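Local coordinates for predicted protein (PDB 5Z5M), which probably converts 5-hydroxyisourate to (S)-allantoin in two steps, through its fused HIU hydrolase and OHCU decarboxylase domains, at residues 243-248 with 269-274; 185-190 with 286-291. All blocks are in the same frame, centred on the assembly; numbering follows the deposited sequence.

Interaction 1 (243-248 with 269-274); sequences YEWTFF and IPLRFG
Strands 243-248 and 269-274 pair antiparallel in the transthyretin-like domain, with two backbone hydrogen bonds at each of the pairs Y243-F273, W245-L271 and F247-I269. Y243, W245, F247, I269, L271 and F273 line one face. E244, T246, P270 and R272 line the other. On the first face Y243, W245 and F273 form an aromatic cluster. CG of F273 sits between its backbone N and carbonyl carbon (chi1 70°), which carries the ring toward Y243 and W245. Y243 CB lies over one face of this ring in a CH-pi contact, 3.7 Å from F273 CZ. F273 CE1 in turn lies over one face of the W245 indole, 3.5 Å from W245 NE1. The W245 and F273 rings are slid apart and barely overlap. L271 CB meets the W245 ring and the F247 ring at their edges. L271 CD2 comes within 3.6 Å of F247 CE2. The indole also packs on L183 and C185 of the facing sheet. On the other face, E244 extends with CG anti to its backbone N (chi1 -176°) and crosses R272 obliquely. Carboxylate and guanidinium are nearly coplanar. The salt bridge is side-on: E244 OE2 accepts from both R272 NE, at 3.1 Å, and R272 NH2.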
ATOM      1  N   TYR A 243      20.932   5.205   2.777  1.00  5.79           N
ATOM      2  CA  TYR A 243      20.985   5.190   1.313  1.00  7.98           C
ATOM      3  C   TYR A 243      19.771   5.875   0.684  1.00  9.77           C
ATOM      4  O   TYR A 243      18.774   6.134   1.360  1.00  7.72           O
ATOM      5  CB  TYR A 243      21.082   3.745   0.803  1.00 10.34           C
ATOM      6  CG  TYR A 243      22.354   3.022   1.201  1.00 15.59           C
ATOM      7  CD1 TYR A 243      22.518   2.519   2.488  1.00  8.38           C
ATOM      8  CD2 TYR A 243      23.383   2.824   0.285  1.00  8.91           C
ATOM      9  CE1 TYR A 243      23.679   1.861   2.861  1.00 13.24           C
ATOM     10  CE2 TYR A 243      24.554   2.164   0.650  1.00 13.73           C
ATOM     11  CZ  TYR A 243      24.693   1.679   1.936  1.00 10.88           C
ATOM     12  OH  TYR A 243      25.845   1.021   2.311  1.00 13.24           O
ATOM     13  N   GLU A 244      19.852   6.150  -0.615  1.00  7.72           N
ATOM     14  CA  GLU A 244      18.704   6.658  -1.352  1.00 11.09           C
ATOM     15  C   GLU A 244      18.664   6.110  -2.778  1.00  9.51           C
ATOM     16  O   GLU A 244      19.615   6.287  -3.542  1.00  9.35           O
ATOM     17  CB  GLU A 244      18.723   8.191  -1.376  1.00 15.10           C
ATOM     18  CG  GLU A 244      17.514   8.817  -2.029  1.00 16.87           C
ATOM     19  CD  GLU A 244      17.482  10.331  -1.870  1.00 39.24           C
ATOM     20  OE1 GLU A 244      17.498  11.037  -2.903  1.00 45.72           O
ATOM     21  OE2 GLU A 244      17.429  10.811  -0.715  1.00 22.25           O
ATOM     22  N   TRP A 245      17.580   5.411  -3.120  1.00  7.22           N
ATOM     23  CA  TRP A 245      17.293   5.087  -4.511  1.00  5.86           C
ATOM     24  C   TRP A 245      16.790   6.339  -5.206  1.00 10.82           C
ATOM     25  O   TRP A 245      16.200   7.217  -4.576  1.00 12.01           O
ATOM     26  CB  TRP A 245      16.206   4.017  -4.677  1.00  9.59           C
ATOM     27  CG  TRP A 245      16.423   2.623  -4.133  1.00 13.48           C
ATOM     28  CD1 TRP A 245      15.737   2.045  -3.103  1.00 13.90           C
ATOM     29  CD2 TRP A 245      17.303   1.607  -4.647  1.00  9.07           C
ATOM     30  NE1 TRP A 245      16.156   0.752  -2.919  1.00 13.37           N
ATOM     31  CE2 TRP A 245      17.121   0.458  -3.847  1.00 13.36           C
ATOM     32  CE3 TRP A 245      18.246   1.567  -5.679  1.00  7.30           C
ATOM     33  CZ2 TRP A 245      17.843  -0.717  -4.048  1.00 10.93           C
ATOM     34  CZ3 TRP A 245      18.964   0.389  -5.879  1.00  7.60           C
ATOM     35  CH2 TRP A 245      18.756  -0.732  -5.065  1.00 10.29           C
ATOM     36  N   THR A 246      16.992   6.396  -6.513  1.00  5.88           N
ATOM     37  CA  THR A 246      16.285   7.342  -7.360  1.00  8.91           C
ATOM     38  C   THR A 246      15.626   6.542  -8.472  1.00  9.03           C
ATOM     39  O   THR A 246      16.315   5.953  -9.300  1.00  9.07           O
ATOM     40  CB  THR A 246      17.220   8.422  -7.955  1.00 17.68           C
ATOM     41  OG1 THR A 246      17.845   9.159  -6.897  1.00 14.84           O
ATOM     42  CG2 THR A 246      16.428   9.383  -8.828  1.00 15.40           C
ATOM     43  N   PHE A 247      14.298   6.473  -8.458  1.00  6.73           N
ATOM     44  CA  PHE A 247      13.560   5.761  -9.493  1.00  5.96           C
ATOM     45  C   PHE A 247      13.076   6.738 -10.556  1.00  9.04           C
ATOM     46  O   PHE A 247      12.344   7.681 -10.250  1.00 11.17           O
ATOM     47  CB  PHE A 247      12.366   5.012  -8.902  1.00  4.77           C
ATOM     48  CG  PHE A 247      12.744   3.946  -7.914  1.00  8.07           C
ATOM     49  CD1 PHE A 247      13.059   2.667  -8.342  1.00  9.44           C
ATOM     50  CD2 PHE A 247      12.765   4.220  -6.558  1.00  6.86           C
ATOM     51  CE1 PHE A 247      13.398   1.673  -7.431  1.00  6.36           C
ATOM     52  CE2 PHE A 247      13.098   3.240  -5.644  1.00  7.13           C
ATOM     53  CZ  PHE A 247      13.421   1.958  -6.082  1.00 11.48           C
ATOM     54  N   PHE A 248      13.474   6.520 -11.803  1.00 10.05           N
ATOM     55  CA  PHE A 248      13.055   7.423 -12.874  1.00  7.07           C
ATOM     56  C   PHE A 248      11.772   6.911 -13.517  1.00 12.62           C
ATOM     57  O   PHE A 248      11.782   6.402 -14.635  1.00 15.08           O
ATOM     58  CB  PHE A 248      14.175   7.588 -13.907  1.00  9.08           C
ATOM     59  CG  PHE A 248      15.377   8.313 -13.371  1.00 15.66           C
ATOM     60  CD1 PHE A 248      16.408   7.619 -12.761  1.00 11.79           C
ATOM     61  CD2 PHE A 248      15.454   9.695 -13.439  1.00 20.85           C
ATOM     62  CE1 PHE A 248      17.510   8.287 -12.251  1.00 17.79           C
ATOM     63  CE2 PHE A 248      16.546  10.369 -12.930  1.00 18.69           C
ATOM     64  CZ  PHE A 248      17.575   9.665 -12.332  1.00 17.30           C
ATOM     65  N   ILE A 269      11.248   9.449  -8.339  1.00 12.00           N
ATOM     66  CA  ILE A 269      10.916   9.091  -6.959  1.00  8.84           C
ATOM     67  C   ILE A 269      12.155   8.768  -6.135  1.00 11.27           C
ATOM     68  O   ILE A 269      12.874   7.805  -6.438  1.00 10.88           O
ATOM     69  CB  ILE A 269       9.965   7.877  -6.895  1.00 10.84           C
ATOM     70  CG1 ILE A 269       8.654   8.174  -7.623  1.00 17.51           C
ATOM     71  CG2 ILE A 269       9.708   7.459  -5.435  1.00 13.86           C
ATOM     72  CD1 ILE A 269       7.664   7.020  -7.572  1.00 19.28           C
ATOM     73  N   PRO A 270      12.420   9.576  -5.098  1.00 11.88           N
ATOM     74  CA  PRO A 270      13.476   9.231  -4.145  1.00 14.12           C
ATOM     75  C   PRO A 270      12.961   8.240  -3.100  1.00 16.96           C
ATOM     76  O   PRO A 270      11.806   8.338  -2.677  1.00 11.83           O
ATOM     77  CB  PRO A 270      13.819  10.578  -3.509  1.00 20.37           C
ATOM     78  CG  PRO A 270      12.516  11.308  -3.514  1.00 14.77           C
ATOM     79  CD  PRO A 270      11.814  10.890  -4.795  1.00  9.08           C
ATOM     80  N   LEU A 271      13.798   7.284  -2.718  1.00 12.18           N
ATOM     81  CA  LEU A 271      13.448   6.319  -1.679  1.00 12.50           C
ATOM     82  C   LEU A 271      14.606   6.222  -0.704  1.00  9.05           C
ATOM     83  O   LEU A 271      15.600   5.547  -0.976  1.00 10.65           O
ATOM     84  CB  LEU A 271      13.132   4.943  -2.280  1.00 16.48           C
ATOM     85  CG  LEU A 271      12.017   4.117  -1.627  1.00 16.80           C
ATOM     86  CD1 LEU A 271      10.705   4.868  -1.718  1.00 33.67           C
ATOM     87  CD2 LEU A 271      11.882   2.737  -2.281  1.00 10.02           C
ATOM     88  N   ARG A 272      14.467   6.909   0.424  1.00  7.75           N
ATOM     89  CA  ARG A 272      15.514   7.003   1.436  1.00  5.41           C
ATOM     90  C   ARG A 272      15.334   5.904   2.487  1.00 13.60           C
ATOM     91  O   ARG A 272      14.228   5.714   3.001  1.00  6.17           O
ATOM     92  CB  ARG A 272      15.480   8.391   2.085  1.00 14.71           C
ATOM     93  CG  ARG A 272      16.628   8.713   3.023  1.00 12.11           C
ATOM     94  CD  ARG A 272      16.559  10.185   3.431  1.00 16.78           C
ATOM     95  NE  ARG A 272      16.538  11.063   2.263  1.00 20.15           N
ATOM     96  CZ  ARG A 272      16.231  12.356   2.297  1.00 23.11           C
ATOM     97  NH1 ARG A 272      15.918  12.935   3.443  1.00 20.58           N
ATOM     98  NH2 ARG A 272      16.235  13.075   1.181  1.00 21.06           N
ATOM     99  N   PHE A 273      16.410   5.179   2.792  1.00  8.47           N
ATOM    100  CA  PHE A 273      16.336   4.055   3.726  1.00 11.35           C
ATOM    101  C   PHE A 273      17.671   3.723   4.401  1.00  7.56           C
ATOM    102  O   PHE A 273      18.749   4.071   3.907  1.00  9.62           O
ATOM    103  CB  PHE A 273      15.802   2.810   3.010  1.00  8.87           C
ATOM    104  CG  PHE A 273      16.760   2.225   2.006  1.00  7.94           C
ATOM    105  CD1 PHE A 273      16.862   2.760   0.733  1.00  6.06           C
ATOM    106  CD2 PHE A 273      17.557   1.145   2.340  1.00  7.84           C
ATOM    107  CE1 PHE A 273      17.738   2.224  -0.196  1.00 12.21           C
ATOM    108  CE2 PHE A 273      18.439   0.603   1.417  1.00 14.53           C
ATOM    109  CZ  PHE A 273      18.529   1.142   0.150  1.00 10.97           C
ATOM    110  N   GLY A 274      17.588   3.034   5.535  1.00  7.66           N
ATOM    111  CA  GLY A 274      18.771   2.672   6.287  1.00  8.27           C
ATOM    112  C   GLY A 274      19.036   1.182   6.246  1.00 15.73           C
ATOM    113  O   GLY A 274      18.098   0.379   6.214  1.00  8.53           O
TER

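Interaction 2 (185-190 with 286-291); sequences CHVLDT and LLVSPW
V187 places CG1 anti to its backbone N (chi1 -178°), while V288 holds CG1 between its backbone N and carbonyl carbon (chi1 62°). The two side chains cross obliquely, and V187 CG1 meets V288 CG1 at 4.0 Å. T190 OG1 likewise sits between its backbone N and carbonyl carbon (chi1 58°). That torsion leaves T190 CG2 anti to the carbonyl carbon, and the methyl reaches L287 CB at 4.1 Å, the side chains crossing at about a right angle. A ladder of backbone bonds holds the strands. L286 N bonds to H186 O, L188 N to L286 O and V288 N to L188 O, all at 2.8 to 2.9 Å and nearly along the C=O axis. At the last rung T190 N reaches V288 O at 2.9 Å from above the carbonyl plane. D189 OD1 bonds to G191 N, and OD2 to N192 ND2 and Y252 OH, so both carboxylate oxygens have partners. S289 OG accepts from W291 N in an ST turn, and also bonds to T190 O of the third subunit. L188 and L287 both pack on Y296 of the fourth subunit. This is a parallel strand pair within a mixed sheet of the transthyretin-like fold, at a subunit interface.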
ATOM      1  N   CYS A 185      16.514  -5.154  -5.505  1.00  9.12           N
ATOM      2  CA  CYS A 185      15.395  -4.280  -5.799  1.00 11.73           C
ATOM      3  C   CYS A 185      14.476  -4.928  -6.826  1.00 17.96           C
ATOM      4  O   CYS A 185      14.913  -5.721  -7.658  1.00 13.01           O
ATOM      5  CB  CYS A 185      15.896  -2.932  -6.311  1.00 18.50           C
ATOM      6  SG  CYS A 185      14.613  -1.668  -6.424  1.00 17.74           S
ATOM      7  N   HIS A 186      13.197  -4.595  -6.741  1.00 10.54           N
ATOM      8  CA  HIS A 186      12.195  -5.053  -7.688  1.00 14.00           C
ATOM      9  C   HIS A 186      11.224  -3.901  -7.904  1.00 11.90           C
ATOM     10  O   HIS A 186      10.866  -3.207  -6.953  1.00 12.60           O
ATOM     11  CB  HIS A 186      11.483  -6.299  -7.154  1.00 17.30           C
ATOM     12  CG  HIS A 186      10.349  -6.773  -8.008  1.00 23.87           C
ATOM     13  ND1 HIS A 186      10.537  -7.327  -9.255  1.00 27.47           N
ATOM     14  CD2 HIS A 186       9.013  -6.785  -7.787  1.00 23.83           C
ATOM     15  CE1 HIS A 186       9.362  -7.654  -9.771  1.00 34.33           C
ATOM     16  NE2 HIS A 186       8.423  -7.334  -8.899  1.00 45.64           N
ATOM     17  N   VAL A 187      10.822  -3.668  -9.146  1.00  6.62           N
ATOM     18  CA  VAL A 187       9.826  -2.639  -9.417  1.00  6.15           C
ATOM     19  C   VAL A 187       8.583  -3.260 -10.044  1.00 11.40           C
ATOM     20  O   VAL A 187       8.663  -3.972 -11.049  1.00 11.12           O
ATOM     21  CB  VAL A 187      10.356  -1.546 -10.350  1.00 12.07           C
ATOM     22  CG1 VAL A 187       9.284  -0.471 -10.542  1.00 10.31           C
ATOM     23  CG2 VAL A 187      11.640  -0.955  -9.794  1.00 10.40           C
ATOM     24  N   LEU A 188       7.436  -2.999  -9.433  1.00  6.77           N
ATOM     25  CA  LEU A 188       6.165  -3.494  -9.944  1.00  8.30           C
ATOM     26  C   LEU A 188       5.229  -2.356 -10.331  1.00  9.40           C
ATOM     27  O   LEU A 188       4.959  -1.466  -9.526  1.00 11.14           O
ATOM     28  CB  LEU A 188       5.484  -4.376  -8.905  1.00 12.55           C
ATOM     29  CG  LEU A 188       4.093  -4.841  -9.329  1.00 19.55           C
ATOM     30  CD1 LEU A 188       4.180  -6.103 -10.169  1.00 22.05           C
ATOM     31  CD2 LEU A 188       3.213  -5.047  -8.111  1.00 35.07           C
ATOM     32  N   ASP A 189       4.738  -2.405 -11.567  1.00  8.14           N
ATOM     33  CA  ASP A 189       3.777  -1.440 -12.096  1.00 10.23           C
ATOM     34  C   ASP A 189       2.368  -1.877 -11.688  1.00 12.60           C
ATOM     35  O   ASP A 189       1.805  -2.790 -12.285  1.00 13.09           O
ATOM     36  CB  ASP A 189       3.926  -1.357 -13.624  1.00 13.47           C
ATOM     37  CG  ASP A 189       2.936  -0.405 -14.290  1.00 17.47           C
ATOM     38  OD1 ASP A 189       2.036   0.150 -13.626  1.00 18.11           O
ATOM     39  OD2 ASP A 189       3.059  -0.236 -15.522  1.00 15.95           O
ATOM     40  N   THR A 190       1.795  -1.236 -10.670  1.00 12.47           N
ATOM     41  CA  THR A 190       0.502  -1.681 -10.157  1.00  9.50           C
ATOM     42  C   THR A 190      -0.667  -1.168 -10.991  1.00 12.82           C
ATOM     43  O   THR A 190      -1.806  -1.597 -10.805  1.00 17.46           O
ATOM     44  CB  THR A 190       0.296  -1.244  -8.687  1.00  9.33           C
ATOM     45  OG1 THR A 190       0.407   0.181  -8.590  1.00 11.81           O
ATOM     46  CG2 THR A 190       1.340  -1.888  -7.798  1.00 13.24           C
ATOM     47  N   LEU A 286       9.926  -1.227  -5.146  1.00 11.51           N
ATOM     48  CA  LEU A 286       8.997  -0.134  -5.390  1.00  8.13           C
ATOM     49  C   LEU A 286       7.713  -0.669  -6.033  1.00 12.57           C
ATOM     50  O   LEU A 286       7.761  -1.341  -7.068  1.00 13.24           O
ATOM     51  CB  LEU A 286       9.641   0.930  -6.293  1.00  9.00           C
ATOM     52  CG  LEU A 286       8.767   2.127  -6.677  1.00  6.64           C
ATOM     53  CD1 LEU A 286       8.515   3.006  -5.456  1.00  6.40           C
ATOM     54  CD2 LEU A 286       9.391   2.930  -7.813  1.00 15.15           C
ATOM     55  N   LEU A 287       6.573  -0.378  -5.413  1.00  7.02           N
ATOM     56  CA  LEU A 287       5.266  -0.618  -6.020  1.00 10.36           C
ATOM     57  C   LEU A 287       4.775   0.719  -6.542  1.00 12.17           C
ATOM     58  O   LEU A 287       4.668   1.657  -5.767  1.00  9.40           O
ATOM     59  CB  LEU A 287       4.274  -1.197  -5.006  1.00 14.26           C
ATOM     60  CG  LEU A 287       4.337  -2.676  -4.603  1.00 25.88           C
ATOM     61  CD1 LEU A 287       5.679  -3.053  -3.995  1.00 24.71           C
ATOM     62  CD2 LEU A 287       3.203  -2.995  -3.635  1.00 27.70           C
ATOM     63  N   VAL A 288       4.492   0.840  -7.837  1.00  7.31           N
ATOM     64  CA  VAL A 288       4.218   2.177  -8.364  1.00  6.51           C
ATOM     65  C   VAL A 288       3.166   2.236  -9.483  1.00  8.19           C
ATOM     66  O   VAL A 288       3.065   1.335 -10.312  1.00  8.33           O
ATOM     67  CB  VAL A 288       5.534   2.826  -8.867  1.00  8.16           C
ATOM     68  CG1 VAL A 288       6.152   2.013 -10.012  1.00 11.92           C
ATOM     69  CG2 VAL A 288       5.314   4.269  -9.284  1.00 12.94           C
ATOM     70  N   SER A 289       2.364   3.299  -9.462  1.00  9.34           N
ATOM     71  CA  SER A 289       1.503   3.684 -10.576  1.00 12.17           C
ATOM     72  C   SER A 289       1.785   5.170 -10.807  1.00 10.98           C
ATOM     73  O   SER A 289       2.564   5.761 -10.057  1.00  9.27           O
ATOM     74  CB  SER A 289       0.025   3.413 -10.264  1.00 12.66           C
ATOM     75  OG  SER A 289      -0.519   4.396  -9.392  1.00 10.05           O
ATOM     76  N   PRO A 290       1.186   5.787 -11.843  1.00  7.88           N
ATOM     77  CA  PRO A 290       1.427   7.231 -11.953  1.00 12.41           C
ATOM     78  C   PRO A 290       0.876   8.040 -10.773  1.00 10.43           C
ATOM     79  O   PRO A 290       1.220   9.220 -10.630  1.00 10.00           O
ATOM     80  CB  PRO A 290       0.696   7.611 -13.250  1.00 13.19           C
ATOM     81  CG  PRO A 290       0.699   6.367 -14.049  1.00  9.34           C
ATOM     82  CD  PRO A 290       0.537   5.249 -13.052  1.00 15.86           C
ATOM     83  N   TRP A 291       0.045   7.417  -9.941  1.00  6.46           N
ATOM     84  CA  TRP A 291      -0.719   8.154  -8.935  1.00  6.03           C
ATOM     85  C   TRP A 291      -0.511   7.633  -7.521  1.00  9.52           C
ATOM     86  O   TRP A 291      -1.176   8.078  -6.586  1.00  8.99           O
ATOM     87  CB  TRP A 291      -2.209   8.106  -9.277  1.00  9.01           C
ATOM     88  CG  TRP A 291      -2.482   8.356 -10.730  1.00 11.45           C
ATOM     89  CD1 TRP A 291      -2.731   7.415 -11.688  1.00 12.17           C
ATOM     90  CD2 TRP A 291      -2.524   9.628 -11.396  1.00 14.69           C
ATOM     91  NE1 TRP A 291      -2.928   8.021 -12.904  1.00 13.48           N
ATOM     92  CE2 TRP A 291      -2.807   9.379 -12.751  1.00  7.73           C
ATOM     93  CE3 TRP A 291      -2.352  10.951 -10.975  1.00 14.73           C
ATOM     94  CZ2 TRP A 291      -2.920  10.403 -13.692  1.00 17.52           C
ATOM     95  CZ3 TRP A 291      -2.469  11.970 -11.914  1.00 15.19           C
ATOM     96  CH2 TRP A 291      -2.746  11.688 -13.253  1.00 17.54           C
TER

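How the interactions relate
From the N terminus, the chain passes through the helices of the OHCU decarboxylase part before it enters strand 182-189. Segment 185-190 opens interaction 2 there. After several further strands comes strand 241-248, then helix 249-256, then strand 268-275, and interaction 1 closes this short excursion. Strand 281-289 comes next and returns to 185-190, closing the much longer loop. Interaction 1 is therefore nested inside interaction 2. Each contact belongs to a different sheet, and their centres are about 13 Å apart. The two sheets pack face to face: F247 CG lies 3.5 Å from L286 CD2, and W245 CZ2 lies 3.7 Å from C185 CB.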